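Local coordinates for protein putative carboxylesterase (Lactobacillus plantarum WCFS1, PDB 3BJR) that is a putative carboxylesterase that probably hydrolyses carboxylic ester bonds within an alpha/beta-hydrolase fold, at residues Q25-L34 against D104-L112; T48-V56 against L72-Q82. One frame throughout, in Å; residues are numbered along the deposited sequence.

Contact 1 (Q25-L34 against D104-L112)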
loop_
_atom_site.group_PDB
_atom_site.type_symbol
_atom_site.label_atom_id
_atom_site.label_comp_id
_atom_site.label_asym_id
_atom_site.label_seq_id
_atom_site.Cartn_x
_atom_site.Cartn_y
_atom_site.Cartn_z
ATOM N N GLN A 25 -20.915 28.373 -0.063
ATOM C CA GLN A 25 -20.395 29.370 -0.961
ATOM C C GLN A 25 -20.419 28.844 -2.399
ATOM O O GLN A 25 -19.789 27.821 -2.678
ATOM C CB GLN A 25 -18.934 29.571 -0.555
ATOM C CG GLN A 25 -18.195 30.580 -1.337
ATOM C CD GLN A 25 -18.467 31.928 -0.812
ATOM O OE1 GLN A 25 -17.939 32.290 0.246
ATOM N NE2 GLN A 25 -19.313 32.691 -1.518
ATOM N N LYS A 26 -21.128 29.520 -3.295
ATOM C CA LYS A 26 -21.108 29.169 -4.713
ATOM C C LYS A 26 -19.803 29.731 -5.264
ATOM O O LYS A 26 -19.386 30.790 -4.907
ATOM C CB LYS A 26 -22.311 29.749 -5.470
ATOM C CG LYS A 26 -22.370 29.347 -6.974
ATOM C CD LYS A 26 -23.268 30.358 -7.785
ATOM C CE LYS A 26 -23.006 30.332 -9.323
ATOM N NZ LYS A 26 -21.575 30.691 -9.712
ATOM N N LEU A 27 -19.132 28.986 -6.117
ATOM C CA LEU A 27 -17.862 29.419 -6.652
ATOM C C LEU A 27 -18.157 30.256 -7.876
ATOM O O LEU A 27 -19.201 30.129 -8.483
ATOM C CB LEU A 27 -16.950 28.210 -6.922
ATOM C CG LEU A 27 -16.550 27.417 -5.676
ATOM C CD1 LEU A 27 -15.978 26.066 -6.029
ATOM C CD2 LEU A 27 -15.571 28.249 -4.810
ATOM N N THR A 28 -17.244 31.152 -8.210
ATOM C CA THR A 28 -17.427 32.058 -9.312
ATOM C C THR A 28 -17.208 31.381 -10.639
ATOM O O THR A 28 -16.315 30.557 -10.760
ATOM C CB THR A 28 -16.453 33.251 -9.178
ATOM O OG1 THR A 28 -16.868 34.043 -8.059
ATOM C CG2 THR A 28 -16.447 34.148 -10.449
ATOM N N ALA A 29 -18.030 31.761 -11.624
ATOM C CA ALA A 29 -17.976 31.269 -13.007
ATOM C C ALA A 29 -18.158 29.758 -13.116
ATOM O O ALA A 29 -17.580 29.123 -13.992
ATOM C CB ALA A 29 -16.666 31.720 -13.688
ATOM N N THR A 30 -18.966 29.194 -12.225
ATOM C CA THR A 30 -19.224 27.783 -12.199
ATOM C C THR A 30 -20.491 27.509 -11.401
ATOM O O THR A 30 -20.954 28.364 -10.603
ATOM C CB THR A 30 -18.024 27.005 -11.585
ATOM O OG1 THR A 30 -18.318 25.611 -11.601
ATOM C CG2 THR A 30 -17.691 27.485 -10.143
ATOM N N CYS A 31 -21.097 26.351 -11.629
ATOM C CA CYS A 31 -22.259 25.964 -10.843
ATOM C C CYS A 31 -21.750 25.258 -9.584
ATOM O O CYS A 31 -22.510 25.020 -8.647
ATOM C CB CYS A 31 -23.168 25.041 -11.635
ATOM S SG CYS A 31 -22.361 23.517 -12.058
ATOM N N ALA A 32 -20.461 24.941 -9.546
ATOM C CA ALA A 32 -19.878 24.270 -8.388
ATOM C C ALA A 32 -20.117 25.088 -7.113
ATOM O O ALA A 32 -20.149 26.324 -7.135
ATOM C CB ALA A 32 -18.417 23.993 -8.603
ATOM N N GLN A 33 -20.270 24.356 -6.019
ATOM C CA GLN A 33 -20.474 24.952 -4.735
ATOM C C GLN A 33 -19.557 24.297 -3.748
ATOM O O GLN A 33 -18.999 23.207 -3.982
ATOM C CB GLN A 33 -21.928 24.838 -4.308
ATOM C CG GLN A 33 -22.830 25.551 -5.273
ATOM C CD GLN A 33 -24.178 25.801 -4.722
ATOM O OE1 GLN A 33 -24.733 24.960 -4.028
ATOM N NE2 GLN A 33 -24.728 26.962 -5.033
ATOM N N LEU A 34 -19.300 25.055 -2.697
ATOM C CA LEU A 34 -18.476 24.593 -1.603
ATOM C C LEU A 34 -19.220 24.689 -0.277
ATOM O O LEU A 34 -19.943 25.652 -0.023
ATOM C CB LEU A 34 -17.224 25.455 -1.579
ATOM C CG LEU A 34 -15.958 25.101 -0.838
ATOM C CD1 LEU A 34 -15.347 23.821 -1.368
ATOM C CD2 LEU A 34 -15.018 26.318 -0.986
ATOM N N ASP A 104 -12.940 23.484 -11.086
ATOM C CA ASP A 104 -13.761 23.767 -9.889
ATOM C C ASP A 104 -12.943 23.572 -8.596
ATOM O O ASP A 104 -13.089 24.326 -7.646
ATOM C CB ASP A 104 -15.002 22.842 -9.838
ATOM C CG ASP A 104 -16.068 23.182 -10.864
ATOM O OD1 ASP A 104 -16.128 24.343 -11.322
ATOM O OD2 ASP A 104 -16.907 22.281 -11.153
ATOM N N LEU A 105 -12.144 22.511 -8.543
ATOM C CA LEU A 105 -11.284 22.229 -7.370
ATOM C C LEU A 105 -10.262 23.376 -7.205
ATOM O O LEU A 105 -9.996 23.828 -6.088
ATOM C CB LEU A 105 -10.588 20.891 -7.504
ATOM C CG LEU A 105 -9.557 20.499 -6.436
ATOM C CD1 LEU A 105 -10.149 20.715 -5.028
ATOM C CD2 LEU A 105 -9.013 19.074 -6.646
ATOM N N GLY A 106 -9.710 23.863 -8.318
ATOM C CA GLY A 106 -8.804 25.010 -8.292
ATOM C C GLY A 106 -9.485 26.262 -7.722
ATOM O O GLY A 106 -8.906 27.009 -6.908
ATOM N N ARG A 107 -10.715 26.495 -8.153
ATOM C CA ARG A 107 -11.478 27.642 -7.678
ATOM C C ARG A 107 -11.654 27.550 -6.159
ATOM O O ARG A 107 -11.577 28.551 -5.447
ATOM C CB ARG A 107 -12.827 27.695 -8.377
ATOM C CG ARG A 107 -12.751 27.878 -9.892
ATOM C CD ARG A 107 -14.134 27.947 -10.511
ATOM N NE ARG A 107 -14.085 28.225 -11.952
ATOM C CZ ARG A 107 -14.286 27.349 -12.938
ATOM N NH1 ARG A 107 -14.617 26.082 -12.703
ATOM N NH2 ARG A 107 -14.222 27.777 -14.200
ATOM N N ALA A 108 -11.877 26.332 -5.680
ATOM C CA ALA A 108 -12.058 26.052 -4.261
ATOM C C ALA A 108 -10.781 26.283 -3.453
ATOM O O ALA A 108 -10.823 26.901 -2.400
ATOM C CB ALA A 108 -12.605 24.594 -4.078
ATOM N N VAL A 109 -9.642 25.787 -3.947
ATOM C CA VAL A 109 -8.334 25.966 -3.285
ATOM C C VAL A 109 -7.986 27.461 -3.226
ATOM O O VAL A 109 -7.587 27.977 -2.200
ATOM C CB VAL A 109 -7.195 25.135 -3.990
ATOM C CG1 VAL A 109 -5.796 25.452 -3.369
ATOM C CG2 VAL A 109 -7.530 23.650 -3.942
ATOM N N ASN A 110 -8.166 28.154 -4.331
ATOM C CA ASN A 110 -7.916 29.558 -4.387
ATOM C C ASN A 110 -8.774 30.361 -3.368
ATOM O O ASN A 110 -8.284 31.268 -2.741
ATOM C CB ASN A 110 -8.220 30.061 -5.800
ATOM C CG ASN A 110 -7.855 31.498 -5.996
ATOM O OD1 ASN A 110 -6.814 31.945 -5.555
ATOM N ND2 ASN A 110 -8.663 32.207 -6.745
ATOM N N LEU A 111 -10.044 30.026 -3.227
ATOM C CA LEU A 111 -10.946 30.694 -2.293
ATOM C C LEU A 111 -10.478 30.436 -0.891
ATOM O O LEU A 111 -10.490 31.331 -0.075
ATOM C CB LEU A 111 -12.352 30.151 -2.441
ATOM C CG LEU A 111 -13.501 30.809 -1.659
ATOM C CD1 LEU A 111 -13.826 32.136 -2.267
ATOM C CD2 LEU A 111 -14.711 29.905 -1.668
ATOM N N LEU A 112 -10.097 29.198 -0.574
ATOM C CA LEU A 112 -9.579 28.907 0.770
ATOM C C LEU A 112 -8.369 29.777 1.109
ATOM O O LEU A 112 -8.327 30.329 2.176
ATOM C CB LEU A 112 -9.269 27.421 0.990
ATOM C CG LEU A 112 -10.406 26.566 1.529
ATOM C CD1 LEU A 112 -11.645 26.448 0.592
ATOM C CD2 LEU A 112 -9.843 25.209 1.997
#
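Thr30 and Asp104 meet through a short hydrogen bond, Thr30 OG1 giving its proton to Asp104 OD1 at 2.5 Å. The hydroxyl meets the syn side of the carboxylate, tilted 33° out of its plane. In one of two modelled conformers, Arg107 NH1 also forms a salt bridge with Asp104 OD1 at 2.7 Å, a possible second grip, though the bond is weak, bent to 120° at the hydrogen. In that copy the guanidinium has Thr30 CB and Ala29 O over one face, and Thr30 CG2 lies 3.6 Å from Arg107 CD. Ala32 CB presses on the carboxylate, 3.4 Å from Asp104 CG. Further along the helix, toward Leu112, the contact turns apolar. Leu111 CD2 is shared by three side chains: Gln25 CG, Leu27 CD2 and Leu34 CD2, the last also reaching Leu112 CD1 at 3.7 Å. Segment 25-34 is the closed end of the beta hairpin of strands 21-26 and 33-38, at one margin of the central sheet, and lies against helix 100-114, which packs on that sheet. A type II turn spans Leu27 to Thr30. Thr30 OG1 points opposite the backbone N (chi1 -179°) and accepts from Ala32 N at 3.0 Å, an ST turn that helps orient the hydroxyl. Lys26 NZ hydrogen-bonds to both Leu27 O and Thr30 O, bridging the ends of the turn, while Asp104 OD2 is hydrogen-bonded to Thr89 OG1.

Contact 2 (T48-V56 against L72-Q82)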
loop_
_atom_site.group_PDB
_atom_site.type_symbol
_atom_site.label_atom_id
_atom_site.label_comp_id
_atom_site.label_asym_id
_atom_site.label_seq_id
_atom_site.Cartn_x
_atom_site.Cartn_y
_atom_site.Cartn_z
ATOM N N THR A 48 -4.201 30.619 16.630
ATOM C CA THR A 48 -3.548 29.848 15.566
ATOM C C THR A 48 -4.477 29.323 14.414
ATOM O O THR A 48 -5.711 29.413 14.454
ATOM C CB THR A 48 -2.696 28.701 16.146
ATOM O OG1 THR A 48 -3.552 27.709 16.735
ATOM C CG2 THR A 48 -1.681 29.276 17.167
ATOM N N ASN A 49 -3.826 28.779 13.393
ATOM C CA ASN A 49 -4.435 28.384 12.158
ATOM C C ASN A 49 -4.413 26.877 12.016
ATOM O O ASN A 49 -3.471 26.232 12.446
ATOM C CB ASN A 49 -3.622 29.027 11.016
ATOM C CG ASN A 49 -4.066 30.478 10.669
ATOM O OD1 ASN A 49 -5.013 31.041 11.249
ATOM N ND2 ASN A 49 -3.390 31.066 9.664
ATOM N N LEU A 50 -5.429 26.324 11.369
ATOM C CA LEU A 50 -5.578 24.883 11.211
ATOM C C LEU A 50 -5.398 24.388 9.790
ATOM O O LEU A 50 -5.664 25.107 8.855
ATOM C CB LEU A 50 -6.986 24.456 11.675
ATOM C CG LEU A 50 -7.387 24.677 13.139
ATOM C CD1 LEU A 50 -8.800 24.209 13.311
ATOM C CD2 LEU A 50 -6.435 23.937 14.079
ATOM N N PRO A 51 -5.003 23.125 9.626
ATOM C CA PRO A 51 -4.961 22.556 8.280
ATOM C C PRO A 51 -6.388 22.436 7.767
ATOM O O PRO A 51 -7.332 22.441 8.550
ATOM C CB PRO A 51 -4.342 21.178 8.482
ATOM C CG PRO A 51 -4.549 20.858 9.930
ATOM C CD PRO A 51 -4.626 22.155 10.666
ATOM N N ALA A 52 -6.552 22.377 6.466
ATOM C CA ALA A 52 -7.877 22.321 5.871
ATOM C C ALA A 52 -7.919 21.178 4.850
ATOM O O ALA A 52 -6.958 20.944 4.113
ATOM C CB ALA A 52 -8.236 23.643 5.221
ATOM N N ILE A 53 -9.036 20.448 4.842
ATOM C CA ILE A 53 -9.283 19.370 3.888
ATOM C C ILE A 53 -10.417 19.800 2.959
ATOM O O ILE A 53 -11.393 20.363 3.422
ATOM C CB ILE A 53 -9.715 18.038 4.595
ATOM C CG1 ILE A 53 -8.559 17.463 5.395
ATOM C CG2 ILE A 53 -10.033 16.952 3.534
ATOM C CD1 ILE A 53 -7.488 16.755 4.475
ATOM N N ILE A 54 -10.291 19.523 1.662
ATOM C CA ILE A 54 -11.394 19.729 0.698
ATOM C C ILE A 54 -11.741 18.343 0.143
ATOM O O ILE A 54 -10.973 17.774 -0.620
ATOM C CB ILE A 54 -11.067 20.638 -0.543
ATOM C CG1 ILE A 54 -10.465 22.014 -0.126
ATOM C CG2 ILE A 54 -12.352 20.758 -1.451
ATOM C CD1 ILE A 54 -9.722 22.766 -1.255
ATOM N N ILE A 55 -12.877 17.806 0.553
ATOM C CA ILE A 55 -13.360 16.495 0.110
ATOM C C ILE A 55 -13.916 16.629 -1.302
ATOM O O ILE A 55 -14.758 17.495 -1.545
ATOM C CB ILE A 55 -14.477 15.959 1.054
ATOM C CG1 ILE A 55 -13.985 15.845 2.505
ATOM C CG2 ILE A 55 -15.152 14.573 0.538
ATOM C CD1 ILE A 55 -12.970 14.772 2.773
ATOM N N VAL A 56 -13.371 15.862 -2.251
ATOM C CA VAL A 56 -13.881 15.825 -3.637
ATOM C C VAL A 56 -14.565 14.441 -3.735
ATOM O O VAL A 56 -13.894 13.388 -3.834
ATOM C CB VAL A 56 -12.794 16.046 -4.678
ATOM C CG1 VAL A 56 -13.419 16.127 -6.072
ATOM C CG2 VAL A 56 -11.992 17.327 -4.339
ATOM N N LEU A 72 -17.403 12.207 5.339
ATOM C CA LEU A 72 -15.951 12.215 5.109
ATOM C C LEU A 72 -15.335 13.568 5.530
ATOM O O LEU A 72 -14.235 13.579 6.031
ATOM C CB LEU A 72 -15.602 11.850 3.654
ATOM C CG LEU A 72 -15.954 10.469 3.126
ATOM C CD1 LEU A 72 -15.793 10.486 1.596
ATOM C CD2 LEU A 72 -15.054 9.366 3.738
ATOM N N ALA A 73 -16.070 14.684 5.380
ATOM C CA ALA A 73 -15.587 15.982 5.859
ATOM C C ALA A 73 -15.480 15.907 7.398
ATOM O O ALA A 73 -14.463 16.282 7.956
ATOM C CB ALA A 73 -16.482 17.149 5.386
HETATM N N MSE A 74 -16.482 15.326 8.057
HETATM C CA MSE A 74 -16.473 15.180 9.527
HETATM C C MSE A 74 -15.392 14.247 10.063
HETATM O O MSE A 74 -14.881 14.448 11.155
HETATM C CB MSE A 74 -17.840 14.754 10.024
HETATM C CG MSE A 74 -18.940 15.802 9.794
HETATM SE SE MSE A 74 -18.590 17.552 10.603
HETATM C CE MSE A 74 -18.153 16.835 12.400
ATOM N N ALA A 75 -15.015 13.248 9.284
ATOM C CA ALA A 75 -13.955 12.347 9.685
ATOM C C ALA A 75 -12.662 13.150 9.963
ATOM O O ALA A 75 -11.935 12.890 10.919
ATOM C CB ALA A 75 -13.739 11.262 8.608
ATOM N N PHE A 76 -12.426 14.168 9.152
ATOM C CA PHE A 76 -11.261 15.024 9.290
ATOM C C PHE A 76 -11.490 16.178 10.266
ATOM O O PHE A 76 -10.629 16.481 11.078
ATOM C CB PHE A 76 -10.844 15.504 7.912
ATOM C CG PHE A 76 -10.139 14.454 7.110
ATOM C CD1 PHE A 76 -8.791 14.207 7.308
ATOM C CD2 PHE A 76 -10.822 13.718 6.161
ATOM C CE1 PHE A 76 -8.127 13.250 6.555
ATOM C CE2 PHE A 76 -10.202 12.736 5.434
ATOM C CZ PHE A 76 -8.841 12.518 5.587
ATOM N N ALA A 77 -12.679 16.767 10.227
ATOM C CA ALA A 77 -13.053 17.866 11.098
ATOM C C ALA A 77 -12.816 17.482 12.540
ATOM O O ALA A 77 -12.272 18.255 13.317
ATOM C CB ALA A 77 -14.507 18.241 10.868
ATOM N N GLY A 78 -13.162 16.239 12.861
ATOM C CA GLY A 78 -13.012 15.686 14.196
ATOM C C GLY A 78 -11.590 15.476 14.640
ATOM O O GLY A 78 -11.369 15.229 15.821
ATOM N N HIS A 79 -10.633 15.575 13.726
ATOM C CA HIS A 79 -9.210 15.418 14.045
ATOM C C HIS A 79 -8.405 16.696 13.745
ATOM O O HIS A 79 -7.277 16.619 13.248
ATOM C CB HIS A 79 -8.610 14.229 13.291
ATOM C CG HIS A 79 -9.198 12.912 13.685
ATOM N ND1 HIS A 79 -10.302 12.373 13.057
ATOM C CD2 HIS A 79 -8.852 12.035 14.655
ATOM C CE1 HIS A 79 -10.621 11.229 13.635
ATOM N NE2 HIS A 79 -9.758 11.003 14.609
ATOM N N GLY A 80 -9.013 17.853 14.000
ATOM C CA GLY A 80 -8.331 19.148 13.892
ATOM C C GLY A 80 -8.193 19.816 12.552
ATOM O O GLY A 80 -7.264 20.565 12.350
ATOM N N TYR A 81 -9.104 19.538 11.628
ATOM C CA TYR A 81 -9.070 20.133 10.325
ATOM C C TYR A 81 -10.270 21.000 10.129
ATOM O O TYR A 81 -11.309 20.741 10.701
ATOM C CB TYR A 81 -9.079 19.050 9.231
ATOM C CG TYR A 81 -7.775 18.302 9.133
ATOM C CD1 TYR A 81 -7.475 17.283 10.020
ATOM C CD2 TYR A 81 -6.836 18.629 8.178
ATOM C CE1 TYR A 81 -6.270 16.604 9.941
ATOM C CE2 TYR A 81 -5.634 17.960 8.108
ATOM C CZ TYR A 81 -5.357 16.955 9.015
ATOM O OH TYR A 81 -4.167 16.251 8.974
ATOM N N GLN A 82 -10.104 22.073 9.370
ATOM C CA GLN A 82 -11.257 22.804 8.861
ATOM C C GLN A 82 -11.611 21.901 7.679
ATOM O O GLN A 82 -10.736 21.509 6.919
ATOM C CB GLN A 82 -10.899 24.219 8.415
ATOM C CG GLN A 82 -10.330 25.185 9.507
ATOM C CD GLN A 82 -11.286 25.551 10.616
ATOM O OE1 GLN A 82 -11.919 24.695 11.185
ATOM N NE2 GLN A 82 -11.373 26.838 10.947
#
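Ile53 and Ile55 share one conformation, with CG1 opposite the carbonyl carbon (chi1 -68° and -58°) and a second bend at chi2, which carries both CD1 methyls toward helix 66-77. Ile53 CD1 sits over one face of the Phe76 ring, 4.3 Å from its centroid and offset toward the rim, while Ile53 CG1 lies 3.5 Å from Tyr81 CD2. Ile55 fits against the preceding turn: its CG1 is 3.7 Å from Ala73 CA, and its CD1 meets Leu72 CB and the Leu72 carbonyl. The Tyr81 ring is sandwiched, with Pro51 CG over one face at 3.9 Å from the centroid, a CH-pi contact, and Phe76 CD1 over the opposite face. Leu276 of helix 270-281 touches both rings and Leu279 touches Tyr81, whose OH is hydrogen-bonded to Arg283 NH1. Backbone pairing begins just beyond: Gln82 N donates to Pro51 O, and Ile53 N to Gln82 O, each at 2.9 Å. With its chain bent at chi2, Gln82 lays its amide against Leu50 CD1; OE1 accepts from His39 N and NE2 donates to Trp119 O. Strand 50-56 and helical residues 72-77 have nearly antiparallel axes (164°) that come within 8.8 Å. With the chain returning at Gln82 to pair in parallel beside Ala52, strand 50-56, helix 66-77 and strand 82-87 make a beta-alpha-beta unit, the repeating element of the alpha/beta-hydrolase fold.

The two contacts, with centres about 17 Å apart, involve the same sheet but different layers around it. Contact 2 is the more buried: it joins the interior strand 50-56 to helix 66-77 and to the start of strand 82-87, by parallel backbone bonds and aliphatic-aromatic packing. Contact 1 lies at the antiparallel margin and is only partly buried; no backbone bond links its segments, and a charged cluster beside the hairpin turn gives way to leucines. Helix 100-114 connects them directly, since Val109 CG2 lies 3.6 Å from Ile54 CD1, and Leu112 and Leu105 touch Ala52 and Val56. Strand 50-56 thus packs against two helices, Ile53 and Ile55 toward helix 66-77, Ile54 toward helix 100-114.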